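Local atomic coordinates of GPI-anchored protein LLG1 (PDB entry 6A5D), a protein that probably serves as a GPI-anchored co-receptor that takes part in the perception of RALF peptides by a heterotypic receptor complex in Arabidopsis. Residues 42-56 with 86-98. Residues are numbered along the deposited sequence; the frame is centred on the assembly and turned at random.
Sequences CKGPKYPPKECCGAF and GKYPPGLFANQCK
Cys-53 and Cys-97 join helices 49-60 and 92-99 covalently, through an SG-SG bond of 2.0 Å. Beside it, Phe-93 CB sits over one face of the Phe-56 ring, a CH-pi contact 3.9 Å from the centroid, while Cys-97 SG meets that ring at its edge. Near the N-terminal side of both helices, Leu-92 CD2 lies over the centre of the Tyr-47 ring, 3.7 Å from the centroid and 13° off the normal; Gly-44 CA approaches the opposite face, offset toward the rim. A direct hydrogen bond runs from Tyr-88 OH to Cys-42 O (2.7 Å), in the carbonyl plane on a lone pair. Gln-96 lays its amide against Cys-52 CB, and water 2 bridges its NE2 to Tyr-47 O. With CG anti to the carbonyl carbon (chi1 -57°), the Tyr-47 ring reaches Leu-92 and puts OH within 3.0 Å of water 1, which donates to Gly-86 O. Replacing Tyr-47 with alanine would probably leave Leu-92 CD2 without the ring face it rests on and water 1 without its hydroxyl partner. Further out, the Cys-42–Cys-52 disulfide ties the loop to helix 49-60, and Ile-82 of helix 74-86 touches both Phe-56 and Phe-93. The axes of 49-56 and 92-98 approach to 8.5 Å at a crossing angle of -113°; in this disulfide-rich domain of helices and loops, one covalent link sets the helix spacing, while ring contacts and water bridges set the loop.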
ATOM      1  N   CYS A  42      -3.521   2.007 -11.668  1.00 12.15           N
ATOM      2  CA  CYS A  42      -2.382   2.878 -11.411  1.00 10.33           C
ATOM      3  C   CYS A  42      -1.278   2.533 -12.405  1.00 11.21           C
ATOM      4  O   CYS A  42      -0.454   1.656 -12.146  1.00 12.35           O
ATOM      5  CB  CYS A  42      -1.923   2.709  -9.963  1.00 11.42           C
ATOM      6  SG  CYS A  42      -0.543   3.783  -9.531  1.00  9.75           S
ATOM      7  N   LYS A  43      -1.263   3.216 -13.544  1.00 12.10           N
ATOM      8  CA  LYS A  43      -0.331   2.888 -14.614  1.00 15.22           C
ATOM      9  C   LYS A  43       0.594   4.071 -14.838  1.00 14.58           C
ATOM     10  O   LYS A  43       0.164   5.227 -14.753  1.00 16.35           O
ATOM     11  CB  LYS A  43      -1.078   2.526 -15.901  1.00 16.10           C
ATOM     12  CG  LYS A  43      -2.021   1.345 -15.716  1.00 16.06           C
ATOM     13  CD  LYS A  43      -2.710   0.937 -17.006  1.00 21.14           C
ATOM     14  CE  LYS A  43      -3.681  -0.203 -16.749  1.00 20.42           C
ATOM     15  NZ  LYS A  43      -3.026  -1.489 -16.385  1.00 23.16           N
ATOM     16  N   GLY A  44       1.865   3.767 -15.084  1.00 17.64           N
ATOM     17  CA  GLY A  44       2.889   4.767 -15.329  1.00 20.90           C
ATOM     18  C   GLY A  44       3.221   5.014 -16.785  1.00 22.10           C
ATOM     19  O   GLY A  44       2.635   4.397 -17.675  1.00 21.27           O
ATOM     20  N   PRO A  45       4.180   5.916 -17.035  1.00 17.14           N
ATOM     21  CA  PRO A  45       5.011   6.544 -16.002  1.00 16.92           C
ATOM     22  C   PRO A  45       4.348   7.739 -15.298  1.00 17.58           C
ATOM     23  O   PRO A  45       4.783   8.119 -14.212  1.00 19.15           O
ATOM     24  CB  PRO A  45       6.236   7.012 -16.786  1.00 18.55           C
ATOM     25  CG  PRO A  45       5.721   7.254 -18.155  1.00 19.73           C
ATOM     26  CD  PRO A  45       4.631   6.258 -18.396  1.00 17.58           C
ATOM     27  N   LYS A  46       3.298   8.309 -15.887  1.00 16.30           N
ATOM     28  CA  LYS A  46       2.564   9.411 -15.256  1.00 16.38           C
ATOM     29  C   LYS A  46       1.439   8.849 -14.386  1.00 16.11           C
ATOM     30  O   LYS A  46       0.256   8.886 -14.728  1.00 16.56           O
ATOM     31  CB  LYS A  46       2.063  10.401 -16.299  1.00 19.76           C
ATOM     32  CG  LYS A  46       3.179  11.207 -16.937  1.00 20.92           C
ATOM     33  CD  LYS A  46       2.628  12.303 -17.822  1.00 26.63           C
ATOM     34  CE  LYS A  46       3.744  13.174 -18.341  1.00 26.60           C
ATOM     35  NZ  LYS A  46       4.605  13.600 -17.209  1.00 29.29           N
ATOM     36  N   TYR A  47       1.840   8.291 -13.251  1.00 14.14           N
ATOM     37  CA  TYR A  47       0.898   7.667 -12.332  1.00 13.82           C
ATOM     38  C   TYR A  47      -0.115   8.691 -11.817  1.00 14.75           C
ATOM     39  O   TYR A  47       0.279   9.758 -11.335  1.00 15.00           O
ATOM     40  CB  TYR A  47       1.652   7.078 -11.145  1.00 12.34           C
ATOM     41  CG  TYR A  47       2.731   6.076 -11.498  1.00 12.20           C
ATOM     42  CD1 TYR A  47       2.414   4.787 -11.882  1.00 11.45           C
ATOM     43  CD2 TYR A  47       4.079   6.405 -11.377  1.00 13.13           C
ATOM     44  CE1 TYR A  47       3.406   3.865 -12.177  1.00 12.86           C
ATOM     45  CE2 TYR A  47       5.068   5.491 -11.665  1.00 13.01           C
ATOM     46  CZ  TYR A  47       4.726   4.218 -12.064  1.00 12.90           C
ATOM     47  OH  TYR A  47       5.707   3.299 -12.360  1.00 10.65           O
ATOM     48  N   PRO A  48      -1.410   8.435 -11.948  1.00 11.97           N
ATOM     49  CA  PRO A  48      -2.422   9.384 -11.428  1.00 12.32           C
ATOM     50  C   PRO A  48      -2.450   9.362  -9.908  1.00 11.59           C
ATOM     51  O   PRO A  48      -2.798   8.339  -9.307  1.00 12.31           O
ATOM     52  CB  PRO A  48      -3.733   8.821 -11.999  1.00 13.62           C
ATOM     53  CG  PRO A  48      -3.446   7.347 -12.193  1.00 13.67           C
ATOM     54  CD  PRO A  48      -2.010   7.261 -12.606  1.00 12.35           C
ATOM     55  N   PRO A  49      -2.132  10.474  -9.241  1.00  9.35           N
ATOM     56  CA  PRO A  49      -1.958  10.422  -7.769  1.00 10.94           C
ATOM     57  C   PRO A  49      -3.195   9.996  -6.991  1.00 11.22           C
ATOM     58  O   PRO A  49      -3.090   9.164  -6.079  1.00 11.85           O
ATOM     59  CB  PRO A  49      -1.466  11.832  -7.408  1.00 10.65           C
ATOM     60  CG  PRO A  49      -1.947  12.690  -8.551  1.00 11.08           C
ATOM     61  CD  PRO A  49      -1.892  11.823  -9.782  1.00 13.27           C
ATOM     62  N   LYS A  50      -4.356  10.585  -7.281  1.00 11.45           N
ATOM     63  CA  LYS A  50      -5.547  10.263  -6.504  1.00 12.59           C
ATOM     64  C   LYS A  50      -6.015   8.836  -6.774  1.00 10.15           C
ATOM     65  O   LYS A  50      -6.340   8.091  -5.836  1.00 11.92           O
ATOM     66  CB  LYS A  50      -6.662  11.267  -6.797  1.00 17.69           C
ATOM     67  CG  LYS A  50      -7.931  11.011  -5.989  1.00 21.19           C
ATOM     68  CD  LYS A  50      -8.912  12.174  -6.073  1.00 28.04           C
ATOM     69  CE  LYS A  50      -8.278  13.483  -5.617  1.00 29.94           C
ATOM     70  NZ  LYS A  50      -9.264  14.385  -4.950  1.00 36.72           N
ATOM     71  N   GLU A  51      -6.043   8.426  -8.042  1.00 12.05           N
ATOM     72  CA  GLU A  51      -6.463   7.061  -8.357  1.00 12.24           C
ATOM     73  C   GLU A  51      -5.486   6.030  -7.804  1.00 10.71           C
ATOM     74  O   GLU A  51      -5.900   4.980  -7.308  1.00 12.49           O
ATOM     75  CB  GLU A  51      -6.636   6.878  -9.872  1.00 15.41           C
ATOM     76  CG  GLU A  51      -7.843   7.575 -10.479  1.00 19.25           C
ATOM     77  CD  GLU A  51      -7.732   9.084 -10.459  1.00 24.22           C
ATOM     78  OE1 GLU A  51      -8.774   9.753 -10.349  1.00 32.76           O
ATOM     79  OE2 GLU A  51      -6.602   9.587 -10.524  1.00 23.48           O
ATOM     80  N   CYS A  52      -4.191   6.346  -7.821  1.00 10.01           N
ATOM     81  CA  CYS A  52      -3.200   5.423  -7.287  1.00  9.77           C
ATOM     82  C   CYS A  52      -3.327   5.300  -5.781  1.00 10.31           C
ATOM     83  O   CYS A  52      -3.292   4.188  -5.244  1.00  9.66           O
ATOM     84  CB  CYS A  52      -1.794   5.875  -7.682  1.00  6.66           C
ATOM     85  SG  CYS A  52      -1.381   5.634  -9.447  1.00 21.17           S
ATOM     86  N   CYS A  53      -3.468   6.428  -5.076  1.00  8.41           N
ATOM     87  CA  CYS A  53      -3.665   6.375  -3.634  1.00 10.15           C
ATOM     88  C   CYS A  53      -4.936   5.617  -3.280  1.00  9.48           C
ATOM     89  O   CYS A  53      -4.929   4.782  -2.370  1.00  8.38           O
ATOM     90  CB  CYS A  53      -3.694   7.786  -3.055  1.00  7.38           C
ATOM     91  SG  CYS A  53      -4.011   7.781  -1.297  1.00 16.72           S
ATOM     92  N   GLY A  54      -6.036   5.885  -3.994  1.00 10.16           N
ATOM     93  CA  GLY A  54      -7.280   5.194  -3.686  1.00 10.59           C
ATOM     94  C   GLY A  54      -7.173   3.693  -3.868  1.00 11.76           C
ATOM     95  O   GLY A  54      -7.682   2.929  -3.047  1.00  9.23           O
ATOM     96  N   ALA A  55      -6.509   3.253  -4.936  1.00  8.24           N
ATOM     97  CA  ALA A  55      -6.365   1.820  -5.182  1.00 10.05           C
ATOM     98  C   ALA A  55      -5.492   1.173  -4.116  1.00  9.83           C
ATOM     99  O   ALA A  55      -5.763   0.048  -3.669  1.00 11.01           O
ATOM    100  CB  ALA A  55      -5.764   1.602  -6.569  1.00 11.48           C
ATOM    101  N   PHE A  56      -4.430   1.867  -3.712  1.00  8.62           N
ATOM    102  CA  PHE A  56      -3.566   1.376  -2.649  1.00  8.31           C
ATOM    103  C   PHE A  56      -4.321   1.241  -1.329  1.00  9.61           C
ATOM    104  O   PHE A  56      -4.186   0.222  -0.636  1.00 11.25           O
ATOM    105  CB  PHE A  56      -2.378   2.326  -2.518  1.00  9.04           C
ATOM    106  CG  PHE A  56      -1.563   2.124  -1.284  1.00  7.93           C
ATOM    107  CD1 PHE A  56      -0.847   0.957  -1.089  1.00 11.71           C
ATOM    108  CD2 PHE A  56      -1.509   3.108  -0.307  1.00  9.58           C
ATOM    109  CE1 PHE A  56      -0.090   0.773   0.046  1.00 11.51           C
ATOM    110  CE2 PHE A  56      -0.740   2.926   0.828  1.00 10.03           C
ATOM    111  CZ  PHE A  56      -0.040   1.744   1.007  1.00 10.07           C
ATOM    112  N   GLY A  86       4.105  -4.527  -9.508  1.00 11.78           N
ATOM    113  CA  GLY A  86       3.586  -3.401 -10.259  1.00 13.29           C
ATOM    114  C   GLY A  86       4.648  -2.543 -10.911  1.00 12.45           C
ATOM    115  O   GLY A  86       4.330  -1.606 -11.655  1.00 13.36           O
ATOM    116  N   LYS A  87       5.913  -2.851 -10.630  1.00 11.66           N
ATOM    117  CA  LYS A  87       7.048  -2.066 -11.118  1.00 13.33           C
ATOM    118  C   LYS A  87       6.940  -0.603 -10.697  1.00 12.37           C
ATOM    119  O   LYS A  87       7.125   0.312 -11.495  1.00 12.26           O
ATOM    120  CB  LYS A  87       7.264  -2.218 -12.623  1.00 13.70           C
ATOM    121  CG  LYS A  87       7.544  -3.646 -13.023  1.00 15.48           C
ATOM    122  CD  LYS A  87       6.263  -4.319 -13.485  1.00 26.21           C
ATOM    123  CE  LYS A  87       6.547  -5.516 -14.384  1.00 25.84           C
ATOM    124  NZ  LYS A  87       5.454  -5.698 -15.384  1.00 25.66           N
ATOM    125  N   TYR A  88       6.622  -0.388  -9.403  1.00 10.43           N
ATOM    126  CA  TYR A  88       6.419   0.971  -8.911  1.00 10.29           C
ATOM    127  C   TYR A  88       7.653   1.463  -8.171  1.00 11.61           C
ATOM    128  O   TYR A  88       8.310   0.685  -7.472  1.00 11.86           O
ATOM    129  CB  TYR A  88       5.244   1.003  -7.932  1.00  9.88           C
ATOM    130  CG  TYR A  88       3.912   0.675  -8.557  1.00 10.63           C
ATOM    131  CD1 TYR A  88       3.376   1.478  -9.551  1.00 10.72           C
ATOM    132  CD2 TYR A  88       3.181  -0.440  -8.141  1.00 10.17           C
ATOM    133  CE1 TYR A  88       2.150   1.169 -10.138  1.00 10.12           C
ATOM    134  CE2 TYR A  88       1.957  -0.753  -8.718  1.00 11.24           C
ATOM    135  CZ  TYR A  88       1.451   0.056  -9.711  1.00 11.50           C
ATOM    136  OH  TYR A  88       0.237  -0.228 -10.286  1.00  9.99           O
ATOM    137  N   PRO A  89       7.969   2.747  -8.297  1.00 10.75           N
ATOM    138  CA  PRO A  89       9.051   3.324  -7.504  1.00 12.18           C
ATOM    139  C   PRO A  89       8.754   3.185  -6.023  1.00 11.63           C
ATOM    140  O   PRO A  89       7.601   3.347  -5.593  1.00 10.24           O
ATOM    141  CB  PRO A  89       9.032   4.805  -7.916  1.00 12.32           C
ATOM    142  CG  PRO A  89       8.397   4.811  -9.276  1.00 12.26           C
ATOM    143  CD  PRO A  89       7.384   3.700  -9.258  1.00 10.53           C
ATOM    144  N   PRO A  90       9.764   2.897  -5.206  1.00 11.60           N
ATOM    145  CA  PRO A  90       9.534   2.820  -3.759  1.00 12.43           C
ATOM    146  C   PRO A  90       9.077   4.171  -3.231  1.00 12.89           C
ATOM    147  O   PRO A  90       9.598   5.217  -3.615  1.00 13.02           O
ATOM    148  CB  PRO A  90      10.908   2.433  -3.195  1.00 14.06           C
ATOM    149  CG  PRO A  90      11.891   2.908  -4.244  1.00 16.83           C
ATOM    150  CD  PRO A  90      11.181   2.703  -5.562  1.00 15.46           C
ATOM    151  N   GLY A  91       8.080   4.137  -2.350  1.00 11.34           N
ATOM    152  CA  GLY A  91       7.503   5.337  -1.793  1.00 11.36           C
ATOM    153  C   GLY A  91       6.464   6.032  -2.655  1.00 12.04           C
ATOM    154  O   GLY A  91       5.901   7.043  -2.213  1.00 12.52           O
ATOM    155  N   LEU A  92       6.189   5.547  -3.793  1.00  9.96           N
ATOM    156  CA  LEU A  92       5.216   6.185  -4.686  1.00 10.00           C
ATOM    157  C   LEU A  92       3.876   6.403  -3.982  1.00 10.16           C
ATOM    158  O   LEU A  92       3.370   7.526  -3.913  1.00 10.53           O
ATOM    159  CB  LEU A  92       5.016   5.345  -5.949  1.00 30.00           C
ATOM    160  CG  LEU A  92       3.971   5.856  -6.945  1.00 30.00           C
ATOM    161  CD1 LEU A  92       4.377   7.213  -7.498  1.00 30.00           C
ATOM    162  CD2 LEU A  92       3.765   4.854  -8.070  1.00 30.00           C
ATOM    163  N   PHE A  93       3.296   5.294  -3.458  1.00 10.33           N
ATOM    164  CA  PHE A  93       1.965   5.384  -2.865  1.00  9.50           C
ATOM    165  C   PHE A  93       1.977   6.210  -1.595  1.00 11.44           C
ATOM    166  O   PHE A  93       1.070   7.018  -1.368  1.00  8.10           O
ATOM    167  CB  PHE A  93       1.401   3.982  -2.627  1.00 10.18           C
ATOM    168  CG  PHE A  93       1.249   3.218  -3.887  1.00  9.51           C
ATOM    169  CD1 PHE A  93       0.189   3.480  -4.733  1.00 10.88           C
ATOM    170  CD2 PHE A  93       2.207   2.314  -4.286  1.00 10.33           C
ATOM    171  CE1 PHE A  93       0.064   2.813  -5.943  1.00  9.68           C
ATOM    172  CE2 PHE A  93       2.095   1.639  -5.491  1.00 10.57           C
ATOM    173  CZ  PHE A  93       1.030   1.896  -6.332  1.00 11.20           C
ATOM    174  N   ALA A  94       3.003   6.037  -0.762  1.00  9.84           N
ATOM    175  CA  ALA A  94       3.143   6.886   0.412  1.00 10.93           C
ATOM    176  C   ALA A  94       3.173   8.360   0.021  1.00 10.92           C
ATOM    177  O   ALA A  94       2.468   9.190   0.613  1.00 12.11           O
ATOM    178  CB  ALA A  94       4.417   6.505   1.161  1.00 14.33           C
ATOM    179  N   ASN A  95       3.961   8.704  -1.003  1.00 12.68           N
ATOM    180  CA  ASN A  95       4.057  10.095  -1.446  1.00 11.03           C
ATOM    181  C   ASN A  95       2.728  10.581  -1.997  1.00 12.46           C
ATOM    182  O   ASN A  95       2.251  11.662  -1.625  1.00 10.40           O
ATOM    183  CB  ASN A  95       5.141  10.233  -2.519  1.00 12.22           C
ATOM    184  CG  ASN A  95       6.538  10.108  -1.956  1.00 18.57           C
ATOM    185  OD1 ASN A  95       6.748  10.247  -0.757  1.00 17.42           O
ATOM    186  ND2 ASN A  95       7.509   9.865  -2.831  1.00 25.52           N
ATOM    187  N   GLN A  96       2.115   9.794  -2.895  1.00 12.54           N
ATOM    188  CA  GLN A  96       0.853  10.216  -3.502  1.00 11.06           C
ATOM    189  C   GLN A  96      -0.238  10.413  -2.459  1.00 10.97           C
ATOM    190  O   GLN A  96      -0.988  11.396  -2.513  1.00  9.73           O
ATOM    191  CB  GLN A  96       0.358   9.200  -4.536  1.00 11.19           C
ATOM    192  CG  GLN A  96       1.268   8.970  -5.720  1.00 11.23           C
ATOM    193  CD  GLN A  96       0.906   7.699  -6.457  1.00 11.51           C
ATOM    194  OE1 GLN A  96       0.598   6.666  -5.826  1.00 13.85           O
ATOM    195  NE2 GLN A  96       0.926   7.753  -7.794  1.00 12.43           N
ATOM    196  N   CYS A  97      -0.362   9.481  -1.503  1.00  9.91           N
ATOM    197  CA  CYS A  97      -1.415   9.611  -0.506  1.00 10.37           C
ATOM    198  C   CYS A  97      -1.146  10.808   0.400  1.00 11.26           C
ATOM    199  O   CYS A  97      -2.079  11.518   0.793  1.00  9.68           O
ATOM    200  CB  CYS A  97      -1.540   8.321   0.310  1.00 10.32           C
ATOM    201  SG  CYS A  97      -2.308   6.947  -0.553  1.00 10.20           S
ATOM    202  N   LYS A  98       0.122  11.044   0.747  1.00  9.39           N
ATOM    203  CA  LYS A  98       0.433  12.188   1.597  1.00 12.08           C
ATOM    204  C   LYS A  98       0.157  13.497   0.871  1.00 12.83           C
ATOM    205  O   LYS A  98      -0.137  14.506   1.523  1.00 13.82           O
ATOM    206  CB  LYS A  98       1.878  12.117   2.093  1.00 12.34           C
ATOM    207  CG  LYS A  98       2.101  11.083   3.194  1.00 13.02           C
ATOM    208  CD  LYS A  98       3.581  10.812   3.435  1.00 18.60           C
ATOM    209  CE  LYS A  98       4.318  11.974   4.005  1.00 23.47           C
ATOM    210  NZ  LYS A  98       5.736  11.545   4.227  1.00 27.06           N
TER
HETATM  211  O   HOH W   1       4.680   0.659 -13.238  1.00 16.02           O
HETATM  212  O   HOH W   2       1.722  10.264  -9.174  1.00 19.22           O
HETATM  213  O   HOH W   3      -3.447  11.576  -3.774  1.00 14.11           O